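Chitin deacetylase 1 (Bombyx mori, PDB 5ZNT) hydrolyses the N-acetamido groups of N-acetyl-D-glucosamine residues in chitin, using zinc as cofactor and yielding chitosan and acetate. Local coordinates at residues P2-P6 / P202-H206; A5-D9 / M186-M190; K63-P67 / I288-L292. One frame throughout, in Å; residues are numbered along the deposited sequence.

Interaction 1: P2-P6 / P202-H206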
# COMPACT_ATOMS: atom_id res chain seq x y z
N PRO A 2 21.63 -21.86 -6.70
CA PRO A 2 22.19 -20.81 -5.87
C PRO A 2 21.53 -20.91 -4.55
O PRO A 2 21.10 -21.99 -4.18
CB PRO A 2 21.70 -19.54 -6.55
CG PRO A 2 20.36 -19.91 -6.97
CD PRO A 2 20.43 -21.38 -7.38
N ASN A 3 21.46 -19.79 -3.86
CA ASN A 3 20.81 -19.76 -2.59
C ASN A 3 19.36 -19.41 -2.55
O ASN A 3 18.94 -18.45 -1.95
CB ASN A 3 21.65 -19.12 -1.55
CG ASN A 3 22.53 -20.15 -0.92
OD1 ASN A 3 22.95 -21.08 -1.61
ND2 ASN A 3 22.77 -20.04 0.36
N ARG A 4 18.67 -20.29 -3.22
CA ARG A 4 17.30 -20.31 -3.35
C ARG A 4 16.75 -20.47 -1.97
O ARG A 4 17.17 -21.30 -1.27
CB ARG A 4 17.02 -21.53 -4.10
CG ARG A 4 15.86 -21.48 -4.98
CD ARG A 4 16.20 -22.04 -6.32
NE ARG A 4 15.20 -21.57 -7.24
CZ ARG A 4 15.43 -20.94 -8.37
NH1 ARG A 4 16.67 -20.74 -8.76
NH2 ARG A 4 14.43 -20.56 -9.13
N ALA A 5 15.83 -19.62 -1.58
CA ALA A 5 15.22 -19.72 -0.27
C ALA A 5 14.50 -21.06 -0.14
O ALA A 5 13.89 -21.54 -1.10
CB ALA A 5 14.24 -18.56 -0.05
N PRO A 6 14.57 -21.69 1.02
CA PRO A 6 13.92 -22.98 1.20
C PRO A 6 12.43 -22.81 1.44
O PRO A 6 11.96 -21.69 1.72
CB PRO A 6 14.61 -23.55 2.44
CG PRO A 6 15.01 -22.37 3.22
CD PRO A 6 15.35 -21.29 2.21
N PRO A 202 11.30 -12.71 -6.81
CA PRO A 202 12.49 -13.10 -6.06
C PRO A 202 12.53 -14.61 -5.84
O PRO A 202 11.49 -15.28 -5.77
CB PRO A 202 12.34 -12.36 -4.72
CG PRO A 202 10.87 -12.12 -4.60
CD PRO A 202 10.40 -11.85 -6.00
N THR A 203 13.74 -15.14 -5.74
CA THR A 203 13.95 -16.55 -5.46
C THR A 203 14.81 -16.80 -4.25
O THR A 203 14.70 -17.87 -3.65
CB THR A 203 14.61 -17.25 -6.65
OG1 THR A 203 15.84 -16.59 -6.95
CG2 THR A 203 13.71 -17.22 -7.85
N ARG A 204 15.68 -15.86 -3.87
CA ARG A 204 16.54 -16.04 -2.71
C ARG A 204 15.85 -15.52 -1.45
O ARG A 204 14.75 -14.97 -1.49
CB ARG A 204 17.89 -15.35 -2.95
CG ARG A 204 18.62 -15.85 -4.19
CD ARG A 204 20.07 -15.39 -4.22
NE ARG A 204 20.17 -13.93 -4.32
CZ ARG A 204 20.17 -13.26 -5.47
NH1 ARG A 204 20.08 -13.91 -6.62
NH2 ARG A 204 20.25 -11.93 -5.46
N SER A 205 16.52 -15.69 -0.31
CA SER A 205 16.03 -15.21 0.97
C SER A 205 16.28 -13.71 1.09
O SER A 205 17.39 -13.24 0.84
CB SER A 205 16.70 -15.94 2.13
OG SER A 205 16.37 -17.31 2.10
N HIS A 206 15.25 -12.98 1.50
CA HIS A 206 15.34 -11.54 1.70
C HIS A 206 14.58 -11.19 2.97
O HIS A 206 13.46 -11.68 3.17
CB HIS A 206 14.75 -10.78 0.51
CG HIS A 206 15.39 -11.08 -0.81
ND1 HIS A 206 16.59 -10.53 -1.21
CD2 HIS A 206 14.97 -11.85 -1.85
CE1 HIS A 206 16.89 -10.96 -2.42
NE2 HIS A 206 15.92 -11.75 -2.84
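Ala5 and Arg4 meet Thr203, Arg204 and Ser205 where the N-terminal tail, bent by an inverse gamma turn centred on Asn3, is laid on the loop that leads into strand 209-214. The close-packed part is at Ala5, which is buried. Its N donates a hydrogen bond to Thr203 O (2.9 Å), nearly straight at the hydrogen (165°). Its CB points toward the loop and comes within 3.3 Å of Ser205 OG. That hydroxyl lies anti to its own carbonyl carbon (chi1 -64°), which turns it to the tail; its bond goes to Tyr187 O, so the methyl of Ala5 meets a hydroxyl already engaged elsewhere in the fold. Asn155, at the beginning of helix 154-163, secures the loop from behind: its OD1 accepts bonds from Thr203 N, Arg204 N and His206 NE2.

Toward Asn3 and Arg4 the contact becomes loose and largely exposed to solvent. The turn presents Asn3 O to the aliphatic stem of Arg204, 3.4 Å from CB, and a longer CA-H...O contact joins Asn3 O to Arg204 CA. Arg4 leaves the backbone in a direction away from the loop, yet a bend at chi2 brings its end back over Thr203. There the two side chains cross obliquely, and a methyl, not a polar atom, meets the flat group: Thr203 CG2 lies over one face of the Arg4 guanidinium, 3.6 Å from NH2.

Interaction 2: A5-D9 / M186-M190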
# COMPACT_ATOMS: atom_id res chain seq x y z
N ALA A 5 15.83 -19.62 -1.58
CA ALA A 5 15.22 -19.72 -0.27
C ALA A 5 14.50 -21.06 -0.14
O ALA A 5 13.89 -21.54 -1.10
CB ALA A 5 14.24 -18.56 -0.05
N PRO A 6 14.57 -21.69 1.02
CA PRO A 6 13.92 -22.98 1.20
C PRO A 6 12.43 -22.81 1.44
O PRO A 6 11.96 -21.69 1.72
CB PRO A 6 14.61 -23.55 2.44
CG PRO A 6 15.01 -22.37 3.22
CD PRO A 6 15.35 -21.29 2.21
N PRO A 7 11.65 -23.89 1.35
CA PRO A 7 10.24 -23.80 1.71
C PRO A 7 10.11 -23.41 3.17
O PRO A 7 11.00 -23.65 3.98
CB PRO A 7 9.71 -25.23 1.47
CG PRO A 7 10.74 -25.89 0.61
CD PRO A 7 12.04 -25.26 0.96
N CYS A 8 8.98 -22.77 3.48
CA CYS A 8 8.68 -22.37 4.85
C CYS A 8 9.02 -23.47 5.84
O CYS A 8 8.61 -24.63 5.68
CB CYS A 8 7.19 -22.02 4.97
SG CYS A 8 6.69 -21.67 6.68
N ASP A 9 9.79 -23.12 6.86
CA ASP A 9 10.11 -23.99 7.99
C ASP A 9 9.61 -23.29 9.26
O ASP A 9 10.29 -22.42 9.79
CB ASP A 9 11.60 -24.28 8.07
CG ASP A 9 11.97 -25.22 9.21
OD1 ASP A 9 11.05 -25.73 9.90
OD2 ASP A 9 13.18 -25.44 9.43
N MET A 186 9.92 -12.74 3.12
CA MET A 186 10.61 -13.32 1.98
C MET A 186 11.84 -14.15 2.38
O MET A 186 12.65 -14.48 1.51
CB MET A 186 11.02 -12.23 0.98
CG MET A 186 9.86 -11.44 0.34
SD MET A 186 8.80 -12.44 -0.75
CE MET A 186 9.98 -13.54 -1.44
N TYR A 187 11.99 -14.48 3.67
CA TYR A 187 13.10 -15.35 4.06
C TYR A 187 12.98 -16.74 3.44
O TYR A 187 13.99 -17.41 3.19
CB TYR A 187 13.16 -15.51 5.58
CG TYR A 187 13.57 -14.31 6.39
CD1 TYR A 187 14.89 -13.86 6.40
CD2 TYR A 187 12.64 -13.65 7.21
CE1 TYR A 187 15.27 -12.78 7.18
CE2 TYR A 187 13.01 -12.57 7.99
CZ TYR A 187 14.33 -12.14 7.97
OH TYR A 187 14.67 -11.06 8.76
N PHE A 188 11.75 -17.18 3.19
CA PHE A 188 11.44 -18.49 2.66
C PHE A 188 10.72 -18.32 1.34
O PHE A 188 10.21 -17.24 1.02
CB PHE A 188 10.58 -19.28 3.66
CG PHE A 188 11.31 -19.60 4.93
CD1 PHE A 188 11.27 -18.72 6.00
CD2 PHE A 188 12.08 -20.75 5.04
CE1 PHE A 188 11.97 -18.99 7.17
CE2 PHE A 188 12.78 -21.03 6.21
CZ PHE A 188 12.73 -20.15 7.28
N ARG A 189 10.71 -19.41 0.56
CA ARG A 189 10.08 -19.42 -0.75
C ARG A 189 8.66 -18.86 -0.69
O ARG A 189 7.91 -19.14 0.25
CB ARG A 189 10.05 -20.85 -1.29
CG ARG A 189 9.72 -20.96 -2.75
CD ARG A 189 9.99 -22.39 -3.23
NE ARG A 189 9.01 -23.33 -2.70
CZ ARG A 189 9.19 -24.66 -2.63
NH1 ARG A 189 10.33 -25.21 -3.02
NH2 ARG A 189 8.24 -25.42 -2.14
N MET A 190 8.31 -18.08 -1.71
CA MET A 190 6.95 -17.58 -1.83
C MET A 190 5.96 -18.73 -1.78
O MET A 190 6.20 -19.77 -2.41
CB MET A 190 6.77 -16.83 -3.16
CG MET A 190 7.56 -15.54 -3.27
SD MET A 190 7.56 -14.97 -4.97
CE MET A 190 5.83 -14.97 -5.35
O HOH W 1 7.42 -21.32 1.62
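An extended run with polyproline II-like backbone angles, Ala5 to Pro7, lies along the loop after strand 184-185 and meets it chiefly through Phe188 and Arg189. One direct bond joins the backbones, from Arg189 N to Pro6 O (2.8 Å, 173° at the hydrogen). Two residues further along the tail, a water takes over: it accepts from Cys8 N and donates to Arg189 O (2.6 Å), so Arg189 uses both its N and its O. Beside this pair of links lies the Phe188 ring, CG anti to the carbonyl carbon (chi1 -65°), which directs it along the tail. Pro6 O comes to the ring edge near its plane, Pro6 CG packs against CD2 at 3.8 Å, and Asp9 N lies over one face toward the rim, 3.7 Å from CE2. Pro7 O approaches CD2 obliquely at 3.3 Å, and Cys8 CA lies 3.8 Å from Phe188 CG. An alanine in place of Phe188 would probably open a gap beside Pro6, Cys8 and Asp9 and leave this part of the tail to its backbone bond, the water and the Pro7-Arg189 packing.

On the more exposed side the Arg189 chain, bent at chi3, folds its guanidinium over the Pro7 ring; Pro7 CG lies over one face, 3.7 Å from NH1. Cys8 turns away from the loop to its disulfide with Cys20, and Phe188 also touches Cys13, so the contact adjoins the N-terminal cystine-containing segment. Behind it, Met186 is joined through its backbone to His206 and Val208, next to the antiparallel pairing of strands 184-185 and 209-214.

Interaction 3: K63-P67 / I288-L292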
# COMPACT_ATOMS: atom_id res chain seq x y z
N LYS A 63 -15.17 11.26 10.60
CA LYS A 63 -16.38 10.66 11.15
C LYS A 63 -16.46 9.15 10.97
O LYS A 63 -17.36 8.53 11.54
CB LYS A 63 -17.62 11.28 10.49
CG LYS A 63 -17.58 12.79 10.37
CD LYS A 63 -18.72 13.44 11.14
CE LYS A 63 -18.89 14.90 10.73
NZ LYS A 63 -19.39 15.01 9.33
N ARG A 64 -15.59 8.55 10.17
CA ARG A 64 -15.58 7.10 9.96
C ARG A 64 -14.54 6.52 10.91
O ARG A 64 -13.36 6.85 10.81
CB ARG A 64 -15.28 6.76 8.50
CG ARG A 64 -16.28 7.40 7.53
CD ARG A 64 -16.10 7.03 6.05
NE ARG A 64 -17.37 7.22 5.36
CZ ARG A 64 -17.69 8.28 4.62
NH1 ARG A 64 -16.79 9.25 4.41
NH2 ARG A 64 -18.91 8.34 4.08
N LYS A 65 -14.99 5.70 11.86
CA LYS A 65 -14.13 5.23 12.94
C LYS A 65 -14.13 3.71 12.99
O LYS A 65 -15.17 3.08 12.78
CB LYS A 65 -14.60 5.74 14.32
CG LYS A 65 -14.95 7.20 14.36
CD LYS A 65 -13.78 8.03 14.80
CE LYS A 65 -14.23 9.46 15.11
NZ LYS A 65 -13.05 10.32 15.14
N ASN A 66 -12.97 3.13 13.27
CA ASN A 66 -12.82 1.71 13.52
C ASN A 66 -13.44 1.35 14.88
O ASN A 66 -13.79 2.24 15.65
CB ASN A 66 -11.35 1.33 13.51
CG ASN A 66 -10.79 1.22 12.11
OD1 ASN A 66 -11.49 0.79 11.19
ND2 ASN A 66 -9.54 1.61 11.94
N PRO A 67 -13.58 0.05 15.19
CA PRO A 67 -14.20 -0.32 16.49
C PRO A 67 -13.42 0.16 17.70
O PRO A 67 -13.99 0.15 18.81
CB PRO A 67 -14.24 -1.85 16.43
CG PRO A 67 -14.29 -2.17 14.96
CD PRO A 67 -13.40 -1.12 14.32
N ILE A 288 -18.53 1.22 2.90
CA ILE A 288 -17.72 1.49 4.09
C ILE A 288 -18.61 1.78 5.29
O ILE A 288 -18.40 1.25 6.39
CB ILE A 288 -16.77 2.68 3.85
CG1 ILE A 288 -15.64 2.30 2.90
CG2 ILE A 288 -16.18 3.14 5.16
CD1 ILE A 288 -14.76 3.52 2.55
N ASP A 289 -19.58 2.66 5.11
CA ASP A 289 -20.43 3.05 6.24
C ASP A 289 -21.28 1.88 6.71
O ASP A 289 -21.46 1.67 7.92
CB ASP A 289 -21.30 4.23 5.84
CG ASP A 289 -20.51 5.51 5.66
OD1 ASP A 289 -19.42 5.65 6.27
OD2 ASP A 289 -21.00 6.39 4.94
N GLU A 290 -21.76 1.06 5.78
CA GLU A 290 -22.53 -0.11 6.13
C GLU A 290 -21.68 -1.15 6.87
O GLU A 290 -22.12 -1.73 7.87
CB GLU A 290 -23.16 -0.71 4.88
CG GLU A 290 -24.08 -1.89 5.18
CD GLU A 290 -24.75 -2.40 3.95
OE1 GLU A 290 -24.03 -2.81 3.01
OE2 GLU A 290 -26.00 -2.39 3.91
N ILE A 291 -20.45 -1.38 6.40
CA ILE A 291 -19.55 -2.32 7.07
C ILE A 291 -19.18 -1.82 8.47
O ILE A 291 -19.19 -2.59 9.44
CB ILE A 291 -18.28 -2.55 6.22
CG1 ILE A 291 -18.60 -3.37 4.95
CG2 ILE A 291 -17.20 -3.19 7.05
CD1 ILE A 291 -18.88 -4.85 5.20
N LEU A 292 -18.83 -0.53 8.59
CA LEU A 292 -18.42 0.00 9.89
C LEU A 292 -19.54 -0.10 10.92
O LEU A 292 -19.29 -0.41 12.09
CB LEU A 292 -17.97 1.46 9.75
CG LEU A 292 -16.60 1.75 9.10
CD1 LEU A 292 -16.42 3.24 8.92
CD2 LEU A 292 -15.47 1.22 9.94
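Arg64 grips Asp289 side-on with two nitrogens: NE bonds to OD1 (2.7 Å, 153° at the hydrogen) and NH2 to OD2 (3.0 Å). Each oxygen is met on its syn side, and the guanidinium and carboxylate planes lie only 10° apart, so the charged groups meet edge to edge, nearly coplanar. Extended from CG to NE, the arginine runs past the helix: its side chain crosses that of Ile288 at about a right angle, CD 4.0 Å from Ile288 CG2, while CB rests on Leu292 CD1 at 3.7 Å. The other methyl of Leu292, CD2, lies against Lys65 O (3.4 Å).

A second shell sets these groups in place. Arg64 NH1 bonds to Ile59 O near the end of helix 53-59, a further bond that limits rotation of the guanidinium. Asn66 OD1 accepts from Phe300 N, tying the loop to strand 298-300, and Lys65 forms a salt bridge with Asp71. Ile72 packs against both Arg64 and Leu292. Loop 63-67 belongs to the helix-to-strand half of the beta-alpha-beta crossover from strand 38-45 to strand 75-78, braced against outer helix 278-294, in keeping with the barrel-like catalytic deacetylase domain of the CE4 family, the part of the protein present here.

Overall arrangement
Interactions 1 and 2 are neighbours, their centres about 7 Å apart. Both start from the N-terminal tail and share Ala5 and Pro6; their partners, 186-190 and 202-206, both lie in the connection between strand 184-185 and strand 209-214 and touch each other, Pro202 CG packing 3.6 Å from Met186 CE. Interaction 3 is remote, its centre about 41 Å from that of interaction 1 and about 37 Å from that of interaction 2. Along the chain its segments alternate with those of both others. The tail is thus fastened to the mixed-sheet region, while interaction 3 ties a loop of the parallel-sheet barrel to its outer helix 278-294, on the side of the chain's centre opposite interaction 1, all away from the zinc site.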